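Putative surface-anchored fimbrial subunit (Corynebacterium diphtheriae, PDB 3HR6) builds the shaft of a Corynebacterium diphtheriae surface pilus as its major subunit, a chain of tandem Ig-like modules stabilised by isopeptide and disulfide bonds. Local coordinates at residues T5-P16 against L132-A143; G186-A195 against V226-L236. One frame throughout, in Å; residues are numbered along the deposited sequence.

Contact 1: T5-P16 against L132-A143; sequences TSIAVHALMGLP and LQDVHVYPKHQA
Within the N-terminal pilin module, S6, A8 and L12 of strand 5-13 pair in parallel with D134, H136 and K140 of strand 131-143, joining the first strand of the module to its last. The backbone ladder runs from S6 N to G14 N; P139 has no N-H for H10 O, which instead meets P139 CD at 3.3 Å, and bonding resumes with L12 N to P139 O. S6 OG gives its proton to D134 OD1 at 2.7 Å, on the anti lone pair, and a water links S6 OG to V135 O. Midway, H10 NE2 and H136 ND1 share a nearly straight hydrogen bond of 2.8 Å, the rings meeting at their edges with planes 10° apart. The Y138 ring lies near parallel to H10 but slid aside, its CE1 3.3 Å from H10 CD2. With CG set between its backbone N and carbonyl carbon (chi1 65°), the H141 ring lies against strand 5-13, M13 CA making a CH-pi contact over its face; Q142 NE2 reaches G14 O at 2.9 Å. Strand 89-94 pairs with the other edge of strand 5-13, strand 117-124 flanks strand 131-143, and L41 and F39 pack against I7 and V9.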
loop_
_atom_site.group_PDB
_atom_site.type_symbol
_atom_site.label_atom_id
_atom_site.label_comp_id
_atom_site.label_asym_id
_atom_site.label_seq_id
_atom_site.Cartn_x
_atom_site.Cartn_y
_atom_site.Cartn_z
ATOM N N THR A 5 -23.890 18.201 -30.982
ATOM C CA THR A 5 -22.815 17.281 -31.274
ATOM C C THR A 5 -22.512 16.472 -30.014
ATOM O O THR A 5 -23.049 16.757 -28.949
ATOM C CB THR A 5 -21.589 18.088 -31.794
ATOM O OG1 THR A 5 -20.719 17.250 -32.562
ATOM C CG2 THR A 5 -20.825 18.737 -30.647
ATOM N N SER A 6 -21.673 15.453 -30.151
ATOM C CA SER A 6 -21.206 14.710 -28.980
ATOM C C SER A 6 -19.780 14.241 -29.205
ATOM O O SER A 6 -19.344 14.096 -30.345
ATOM C CB SER A 6 -22.112 13.526 -28.640
ATOM O OG SER A 6 -22.049 12.511 -29.620
ATOM N N ILE A 7 -19.059 14.079 -28.098
ATOM C CA ILE A 7 -17.724 13.483 -28.087
ATOM C C ILE A 7 -17.761 12.235 -27.229
ATOM O O ILE A 7 -18.057 12.292 -26.035
ATOM C CB ILE A 7 -16.645 14.478 -27.620
ATOM C CG1 ILE A 7 -16.574 15.665 -28.586
ATOM C CG2 ILE A 7 -15.270 13.788 -27.567
ATOM C CD1 ILE A 7 -16.010 16.912 -27.975
ATOM N N ALA A 8 -17.445 11.100 -27.856
ATOM C CA ALA A 8 -17.338 9.820 -27.184
ATOM C C ALA A 8 -15.853 9.549 -26.972
ATOM O O ALA A 8 -15.104 9.350 -27.961
ATOM C CB ALA A 8 -17.956 8.754 -28.055
ATOM N N VAL A 9 -15.424 9.558 -25.711
ATOM C CA VAL A 9 -14.036 9.273 -25.367
ATOM C C VAL A 9 -13.897 7.795 -25.018
ATOM O O VAL A 9 -14.477 7.322 -24.051
ATOM C CB VAL A 9 -13.534 10.114 -24.163
ATOM C CG1 VAL A 9 -12.068 9.848 -23.925
ATOM C CG2 VAL A 9 -13.777 11.603 -24.378
ATOM N N HIS A 10 -13.042 7.108 -25.773
ATOM C CA HIS A 10 -12.669 5.728 -25.498
ATOM C C HIS A 10 -11.237 5.665 -24.969
ATOM O O HIS A 10 -10.285 5.990 -25.673
ATOM C CB HIS A 10 -12.780 4.910 -26.785
ATOM C CG HIS A 10 -14.106 5.007 -27.464
ATOM N ND1 HIS A 10 -15.215 4.310 -27.033
ATOM C CD2 HIS A 10 -14.512 5.739 -28.526
ATOM C CE1 HIS A 10 -16.236 4.585 -27.824
ATOM N NE2 HIS A 10 -15.838 5.451 -28.736
ATOM N N ALA A 11 -11.069 5.187 -23.746
ATOM C CA ALA A 11 -9.795 5.180 -23.097
ATOM C C ALA A 11 -9.102 3.879 -23.410
ATOM O O ALA A 11 -9.506 2.835 -22.929
ATOM C CB ALA A 11 -9.995 5.326 -21.589
ATOM N N LEU A 12 -8.078 3.938 -24.252
ATOM C CA LEU A 12 -7.359 2.743 -24.687
ATOM C C LEU A 12 -6.111 2.507 -23.862
ATOM O O LEU A 12 -5.332 3.447 -23.613
ATOM C CB LEU A 12 -6.954 2.928 -26.148
ATOM C CG LEU A 12 -8.013 2.488 -27.145
ATOM C CD1 LEU A 12 -9.441 2.859 -26.779
ATOM C CD2 LEU A 12 -7.604 2.881 -28.567
ATOM N N MET A 13 -5.896 1.267 -23.444
ATOM C CA MET A 13 -4.659 0.885 -22.769
ATOM C C MET A 13 -3.640 0.394 -23.793
ATOM O O MET A 13 -3.864 -0.632 -24.454
ATOM C CB MET A 13 -4.944 -0.224 -21.745
ATOM C CG MET A 13 -3.692 -0.804 -21.131
ATOM S SD MET A 13 -4.004 -1.912 -19.767
ATOM C CE MET A 13 -4.998 -3.180 -20.588
ATOM N N GLY A 14 -2.512 1.086 -23.918
ATOM C CA GLY A 14 -1.459 0.649 -24.843
ATOM C C GLY A 14 -0.575 1.800 -25.246
ATOM O O GLY A 14 -0.765 2.925 -24.767
ATOM N N LEU A 15 0.393 1.505 -26.110
ATOM C CA LEU A 15 1.379 2.484 -26.538
ATOM C C LEU A 15 1.025 3.037 -27.924
ATOM O O LEU A 15 0.718 2.274 -28.830
ATOM C CB LEU A 15 2.760 1.837 -26.531
ATOM C CG LEU A 15 3.272 1.548 -25.122
ATOM C CD1 LEU A 15 4.476 0.571 -25.143
ATOM C CD2 LEU A 15 3.592 2.832 -24.388
ATOM N N PRO A 16 1.040 4.378 -28.072
ATOM C CA PRO A 16 0.755 4.968 -29.391
ATOM C C PRO A 16 1.793 4.553 -30.431
ATOM O O PRO A 16 2.948 4.298 -30.082
ATOM C CB PRO A 16 0.829 6.478 -29.145
ATOM C CG PRO A 16 0.877 6.692 -27.674
ATOM C CD PRO A 16 1.122 5.382 -26.991
ATOM N N LEU A 132 -20.136 14.775 -39.324
ATOM C CA LEU A 132 -20.131 13.817 -38.236
ATOM C C LEU A 132 -20.412 14.610 -36.960
ATOM O O LEU A 132 -19.563 15.372 -36.480
ATOM C CB LEU A 132 -18.775 13.132 -38.170
ATOM C CG LEU A 132 -18.523 11.997 -37.194
ATOM C CD1 LEU A 132 -19.607 10.924 -37.278
ATOM C CD2 LEU A 132 -17.138 11.429 -37.481
ATOM N N GLN A 133 -21.616 14.429 -36.430
ATOM C CA GLN A 133 -22.037 15.098 -35.205
ATOM C C GLN A 133 -21.605 14.337 -33.988
ATOM O O GLN A 133 -21.351 14.945 -32.960
ATOM C CB GLN A 133 -23.560 15.233 -35.152
ATOM C CG GLN A 133 -24.171 15.951 -36.312
ATOM C CD GLN A 133 -23.697 17.383 -36.445
ATOM O OE1 GLN A 133 -23.296 18.002 -35.461
ATOM N NE2 GLN A 133 -23.750 17.916 -37.651
ATOM N N ASP A 134 -21.553 13.009 -34.090
ATOM C CA ASP A 134 -21.122 12.168 -32.986
ATOM C C ASP A 134 -19.686 11.703 -33.225
ATOM O O ASP A 134 -19.400 10.758 -33.996
ATOM C CB ASP A 134 -22.131 11.043 -32.785
ATOM C CG ASP A 134 -23.567 11.594 -32.608
ATOM O OD1 ASP A 134 -23.838 12.297 -31.603
ATOM O OD2 ASP A 134 -24.406 11.371 -33.493
ATOM N N VAL A 135 -18.776 12.406 -32.555
ATOM C CA VAL A 135 -17.350 12.208 -32.722
ATOM C C VAL A 135 -16.841 11.185 -31.705
ATOM O O VAL A 135 -17.385 11.080 -30.594
ATOM C CB VAL A 135 -16.616 13.553 -32.608
ATOM C CG1 VAL A 135 -15.084 13.374 -32.584
ATOM C CG2 VAL A 135 -17.058 14.449 -33.781
ATOM N N HIS A 136 -15.837 10.413 -32.126
ATOM C CA HIS A 136 -15.136 9.424 -31.278
ATOM C C HIS A 136 -13.633 9.684 -31.254
ATOM O O HIS A 136 -13.018 9.934 -32.314
ATOM C CB HIS A 136 -15.381 8.024 -31.828
ATOM C CG HIS A 136 -16.807 7.601 -31.746
ATOM N ND1 HIS A 136 -17.313 6.914 -30.666
ATOM C CD2 HIS A 136 -17.853 7.830 -32.572
ATOM C CE1 HIS A 136 -18.605 6.697 -30.854
ATOM N NE2 HIS A 136 -18.957 7.248 -31.997
ATOM N N VAL A 137 -13.057 9.612 -30.052
ATOM C CA VAL A 137 -11.627 9.809 -29.845
ATOM C C VAL A 137 -11.114 8.717 -28.932
ATOM O O VAL A 137 -11.869 8.121 -28.166
ATOM C CB VAL A 137 -11.295 11.193 -29.276
ATOM C CG1 VAL A 137 -11.745 12.253 -30.273
ATOM C CG2 VAL A 137 -11.975 11.394 -27.941
ATOM N N TYR A 138 -9.827 8.444 -29.066
ATOM C CA TYR A 138 -9.224 7.209 -28.583
ATOM C C TYR A 138 -7.856 7.473 -27.907
ATOM O O TYR A 138 -6.834 6.915 -28.308
ATOM C CB TYR A 138 -9.056 6.241 -29.764
ATOM C CG TYR A 138 -10.356 5.856 -30.416
ATOM C CD1 TYR A 138 -11.082 4.747 -29.977
ATOM C CD2 TYR A 138 -10.876 6.610 -31.448
ATOM C CE1 TYR A 138 -12.293 4.404 -30.568
ATOM C CE2 TYR A 138 -12.089 6.294 -32.031
ATOM C CZ TYR A 138 -12.792 5.192 -31.583
ATOM O OH TYR A 138 -13.992 4.881 -32.155
ATOM N N PRO A 139 -7.832 8.317 -26.881
ATOM C CA PRO A 139 -6.594 8.572 -26.138
ATOM C C PRO A 139 -6.031 7.285 -25.492
ATOM O O PRO A 139 -6.811 6.451 -25.024
ATOM C CB PRO A 139 -7.047 9.571 -25.083
ATOM C CG PRO A 139 -8.480 9.202 -24.850
ATOM C CD PRO A 139 -8.993 8.958 -26.230
ATOM N N LYS A 140 -4.707 7.123 -25.530
ATOM C CA LYS A 140 -4.016 5.980 -24.945
ATOM C C LYS A 140 -3.459 6.325 -23.581
ATOM O O LYS A 140 -2.947 7.414 -23.359
ATOM C CB LYS A 140 -2.838 5.535 -25.830
ATOM C CG LYS A 140 -3.186 4.587 -26.951
ATOM C CD LYS A 140 -4.262 5.055 -27.912
ATOM C CE LYS A 140 -3.785 5.752 -29.194
ATOM N NZ LYS A 140 -4.971 6.057 -30.099
ATOM N N HIS A 141 -3.550 5.376 -22.665
ATOM C CA HIS A 141 -2.885 5.465 -21.370
ATOM C C HIS A 141 -2.161 4.157 -21.136
ATOM O O HIS A 141 -2.344 3.190 -21.870
ATOM C CB HIS A 141 -3.863 5.714 -20.231
ATOM C CG HIS A 141 -4.812 4.584 -20.023
ATOM N ND1 HIS A 141 -6.044 4.526 -20.633
ATOM C CD2 HIS A 141 -4.676 3.431 -19.329
ATOM C CE1 HIS A 141 -6.638 3.387 -20.307
ATOM N NE2 HIS A 141 -5.835 2.708 -19.509
ATOM N N GLN A 142 -1.298 4.143 -20.126
ATOM C CA GLN A 142 -0.546 2.940 -19.790
ATOM C C GLN A 142 -0.846 2.549 -18.370
ATOM O O GLN A 142 -0.942 3.369 -17.481
ATOM C CB GLN A 142 0.967 3.106 -20.015
ATOM C CG GLN A 142 1.401 3.321 -21.481
ATOM C CD GLN A 142 1.258 4.732 -21.976
ATOM O OE1 GLN A 142 1.818 5.672 -21.399
ATOM N NE2 GLN A 142 0.500 4.904 -23.065
ATOM N N ALA A 143 -1.001 1.250 -18.177
ATOM C CA ALA A 143 -1.291 0.709 -16.880
ATOM C C ALA A 143 -0.053 0.724 -15.963
ATOM O O ALA A 143 1.088 0.669 -16.410
ATOM C CB ALA A 143 -1.809 -0.740 -17.030
HETATM O O HOH W 1 -19.979 10.681 -29.934
#

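Contact 2: G186-A195 against V226-L236; sequences GFTVADKLPA and VGDRTVLSVQL
R229, the residue that closes the type II' turn from V226, reaches across to K192, L193 and A195, at and just past the end of strand 187-192. Its CB lies 3.4 Å from L193 O, and CG packs against the CB of A195 at 3.7 Å. CD stays near L193 O, and a bend at chi3 (66°) turns the guanidinium back over K192. NE then gives a nearly straight hydrogen bond of 2.9 Å to L193 O; this oxygen lies in the guanidinium plane, although NE itself stands above the carbonyl plane. CZ faces the aliphatic part of K192, whose CG sits over one face of the guanidinium, offset toward its rim. R229 NH2 bonds K192 O at 2.9 Å, more bent at 147° and again from above the carbonyl plane. It also forms a salt bridge with E287. R229 NH1 comes within 4.3 Å of K192 NZ, itself paired with D285.

From K192 back to F187 the two strands form an antiparallel ladder, with V189-V234 and D191-L232 as hydrogen-bonded pairs, the non-hydrogen-bonded pair A190-S233 between them, and T188-Q235 and K192-V231, also non-hydrogen-bonded, flanking them. L193 N continues the bonding to T230 O at 2.8 Å, and L193 CD1 lies against L232 CB. V189, D191 and L232 share the face turned to L252 and F256 of strand 251-259, where D191 OD2 is bonded to K149.

Two carbonyl oxygens are thus held by one side chain as the strand gives way to P194, and the two N-H donors together fix the rotation of the guanidinium. The like charges of K192 and R229 lie close, but the acids D285 and E287 probably offset them, while the extended lysine chain serves as an apolar surface for the guanidinium.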
loop_
_atom_site.group_PDB
_atom_site.type_symbol
_atom_site.label_atom_id
_atom_site.label_comp_id
_atom_site.label_asym_id
_atom_site.label_seq_id
_atom_site.Cartn_x
_atom_site.Cartn_y
_atom_site.Cartn_z
ATOM N N GLY A 186 5.421 12.493 -12.555
ATOM C CA GLY A 186 5.973 12.371 -11.218
ATOM C C GLY A 186 5.903 10.916 -10.869
ATOM O O GLY A 186 5.414 10.124 -11.660
ATOM N N PHE A 187 6.381 10.546 -9.688
ATOM C CA PHE A 187 6.389 9.144 -9.318
ATOM C C PHE A 187 6.521 9.074 -7.813
ATOM O O PHE A 187 7.569 9.406 -7.262
ATOM C CB PHE A 187 7.509 8.377 -10.032
ATOM C CG PHE A 187 7.178 6.926 -10.292
ATOM C CD1 PHE A 187 6.440 6.561 -11.393
ATOM C CD2 PHE A 187 7.583 5.942 -9.435
ATOM C CE1 PHE A 187 6.153 5.254 -11.656
ATOM C CE2 PHE A 187 7.242 4.605 -9.687
ATOM C CZ PHE A 187 6.542 4.282 -10.779
ATOM N N THR A 188 5.411 8.769 -7.166
ATOM C CA THR A 188 5.373 8.745 -5.721
ATOM C C THR A 188 5.018 7.343 -5.228
ATOM O O THR A 188 4.117 6.716 -5.761
ATOM C CB THR A 188 4.340 9.754 -5.204
ATOM O OG1 THR A 188 4.753 11.079 -5.552
ATOM C CG2 THR A 188 4.194 9.676 -3.671
ATOM N N VAL A 189 5.740 6.831 -4.244
ATOM C CA VAL A 189 5.373 5.588 -3.566
ATOM C C VAL A 189 5.079 6.001 -2.130
ATOM O O VAL A 189 5.936 6.569 -1.477
ATOM C CB VAL A 189 6.449 4.502 -3.629
ATOM C CG1 VAL A 189 6.003 3.225 -2.780
ATOM C CG2 VAL A 189 6.753 4.132 -5.095
ATOM N N ALA A 190 3.833 5.759 -1.667
ATOM C CA ALA A 190 3.431 6.139 -0.321
ATOM C C ALA A 190 2.901 4.957 0.418
ATOM O O ALA A 190 2.313 4.046 -0.163
ATOM C CB ALA A 190 2.335 7.221 -0.333
ATOM N N ASP A 191 3.123 4.991 1.724
ATOM C CA ASP A 191 2.720 3.847 2.560
ATOM C C ASP A 191 2.199 4.399 3.848
ATOM O O ASP A 191 2.939 5.068 4.580
ATOM C CB ASP A 191 3.931 2.916 2.771
ATOM C CG ASP A 191 3.568 1.609 3.459
ATOM O OD1 ASP A 191 2.681 1.634 4.365
ATOM O OD2 ASP A 191 4.143 0.596 3.074
ATOM N N LYS A 192 0.912 4.178 4.129
ATOM C CA LYS A 192 0.320 4.630 5.382
ATOM C C LYS A 192 0.463 3.458 6.313
ATOM O O LYS A 192 -0.282 2.466 6.206
ATOM C CB LYS A 192 -1.152 5.056 5.224
ATOM C CG LYS A 192 -1.794 5.693 6.448
ATOM C CD LYS A 192 -3.233 6.133 6.032
ATOM C CE LYS A 192 -3.953 6.930 7.059
ATOM N NZ LYS A 192 -5.300 7.236 6.533
ATOM N N LEU A 193 1.473 3.534 7.161
ATOM C CA LEU A 193 1.806 2.442 8.030
ATOM C C LEU A 193 0.601 2.114 8.913
ATOM O O LEU A 193 -0.108 3.006 9.326
ATOM C CB LEU A 193 3.001 2.779 8.911
ATOM C CG LEU A 193 4.428 2.707 8.294
ATOM C CD1 LEU A 193 4.606 3.664 7.139
ATOM C CD2 LEU A 193 5.474 2.978 9.352
ATOM N N PRO A 194 0.457 0.823 9.255
ATOM C CA PRO A 194 -0.565 0.544 10.268
ATOM C C PRO A 194 -0.298 1.253 11.596
ATOM O O PRO A 194 0.847 1.548 11.940
ATOM C CB PRO A 194 -0.505 -0.979 10.430
ATOM C CG PRO A 194 0.820 -1.384 9.993
ATOM C CD PRO A 194 1.299 -0.337 8.956
ATOM N N ALA A 195 -1.343 1.513 12.375
ATOM C CA ALA A 195 -1.195 2.274 13.601
ATOM C C ALA A 195 -0.334 1.649 14.657
ATOM O O ALA A 195 0.155 2.352 15.505
ATOM C CB ALA A 195 -2.556 2.592 14.212
ATOM N N VAL A 226 -1.078 11.188 9.568
ATOM C CA VAL A 226 -2.484 11.340 9.226
ATOM C C VAL A 226 -3.230 10.590 10.319
ATOM O O VAL A 226 -3.148 9.365 10.387
ATOM C CB VAL A 226 -2.858 10.750 7.888
ATOM C CG1 VAL A 226 -4.383 10.809 7.734
ATOM C CG2 VAL A 226 -2.189 11.504 6.733
ATOM N N GLY A 227 -3.887 11.334 11.197
ATOM C CA GLY A 227 -4.411 10.765 12.424
ATOM C C GLY A 227 -3.339 10.023 13.214
ATOM O O GLY A 227 -2.260 10.569 13.498
ATOM N N ASP A 228 -3.619 8.779 13.575
ATOM C CA ASP A 228 -2.699 8.017 14.421
ATOM C C ASP A 228 -1.780 7.130 13.594
ATOM O O ASP A 228 -1.192 6.165 14.110
ATOM C CB ASP A 228 -3.465 7.180 15.450
ATOM C CG ASP A 228 -4.395 6.149 14.809
ATOM O OD1 ASP A 228 -4.535 6.095 13.575
ATOM O OD2 ASP A 228 -5.018 5.385 15.573
ATOM N N ARG A 229 -1.685 7.422 12.304
ATOM C CA ARG A 229 -0.797 6.671 11.430
ATOM C C ARG A 229 0.213 7.550 10.698
ATOM O O ARG A 229 -0.103 8.643 10.274
ATOM C CB ARG A 229 -1.593 5.847 10.436
ATOM C CG ARG A 229 -2.441 4.769 11.170
ATOM C CD ARG A 229 -3.491 4.263 10.267
ATOM N NE ARG A 229 -2.931 3.543 9.140
ATOM C CZ ARG A 229 -3.632 3.034 8.123
ATOM N NH1 ARG A 229 -4.932 3.237 8.034
ATOM N NH2 ARG A 229 -3.001 2.399 7.149
ATOM N N THR A 230 1.423 7.015 10.554
ATOM C CA THR A 230 2.488 7.637 9.765
ATOM C C THR A 230 2.412 7.198 8.317
ATOM O O THR A 230 2.352 6.009 8.025
ATOM C CB THR A 230 3.870 7.225 10.293
ATOM O OG1 THR A 230 3.951 7.494 11.681
ATOM C CG2 THR A 230 4.964 8.038 9.576
ATOM N N VAL A 231 2.419 8.162 7.401
ATOM C CA VAL A 231 2.626 7.926 6.003
ATOM C C VAL A 231 4.099 8.209 5.677
ATOM O O VAL A 231 4.642 9.255 6.049
ATOM C CB VAL A 231 1.785 8.876 5.139
ATOM C CG1 VAL A 231 2.000 8.594 3.657
ATOM C CG2 VAL A 231 0.298 8.785 5.505
ATOM N N LEU A 232 4.722 7.239 5.016
ATOM C CA LEU A 232 6.052 7.370 4.446
ATOM C C LEU A 232 5.864 7.594 2.961
ATOM O O LEU A 232 5.124 6.886 2.320
ATOM C CB LEU A 232 6.839 6.093 4.661
ATOM C CG LEU A 232 8.185 5.972 3.912
ATOM C CD1 LEU A 232 9.162 7.077 4.263
ATOM C CD2 LEU A 232 8.800 4.605 4.164
ATOM N N SER A 233 6.571 8.568 2.403
ATOM C CA SER A 233 6.411 8.933 1.004
ATOM C C SER A 233 7.769 9.097 0.373
ATOM O O SER A 233 8.614 9.752 0.967
ATOM C CB SER A 233 5.730 10.293 0.943
ATOM O OG SER A 233 5.620 10.735 -0.400
ATOM N N VAL A 234 7.924 8.489 -0.798
ATOM C CA VAL A 234 9.149 8.563 -1.613
ATOM C C VAL A 234 8.734 9.105 -2.957
ATOM O O VAL A 234 7.884 8.540 -3.612
ATOM C CB VAL A 234 9.793 7.220 -1.793
ATOM C CG1 VAL A 234 11.006 7.353 -2.804
ATOM C CG2 VAL A 234 10.226 6.643 -0.425
ATOM N N GLN A 235 9.390 10.189 -3.371
ATOM C CA GLN A 235 8.975 10.873 -4.561
ATOM C C GLN A 235 10.182 11.090 -5.416
ATOM O O GLN A 235 11.193 11.594 -4.932
ATOM C CB GLN A 235 8.419 12.207 -4.117
ATOM C CG GLN A 235 7.623 12.929 -5.109
ATOM C CD GLN A 235 6.668 13.905 -4.434
ATOM O OE1 GLN A 235 5.525 13.547 -4.033
ATOM N NE2 GLN A 235 7.120 15.105 -4.293
ATOM N N LEU A 236 10.064 10.779 -6.692
ATOM C CA LEU A 236 11.131 11.033 -7.645
ATOM C C LEU A 236 10.881 12.318 -8.424
ATOM O O LEU A 236 9.800 12.553 -8.930
ATOM C CB LEU A 236 11.293 9.885 -8.637
ATOM C CG LEU A 236 11.541 8.506 -8.048
ATOM C CD1 LEU A 236 11.492 7.408 -9.166
ATOM C CD2 LEU A 236 12.863 8.503 -7.309
HETATM O O HOH W 2 1.704 4.330 11.836
HETATM O O HOH W 3 -0.940 4.756 16.454
#

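Overall arrangement
Both contacts pair neighbouring beta strands, but in different modules of the pilin: contact 1 belongs to the N-terminal module and contact 2 to the one that follows, with centres about 33 Å apart and nearest atoms about 8 Å apart. They share no strand. Contact 1 is parallel, bringing together strands widely separated in sequence, and is only partly buried; its side chains add hydrogen bonds of serine, aspartate, histidine and glutamine, a ring cluster, and valine, isoleucine and proline contacts on the other face. Contact 2 is antiparallel, lies nearer the middle of the chain and is largely buried, with its basic side chains gathered at one end. Neither contains a residue of the calcium site or the disulfide.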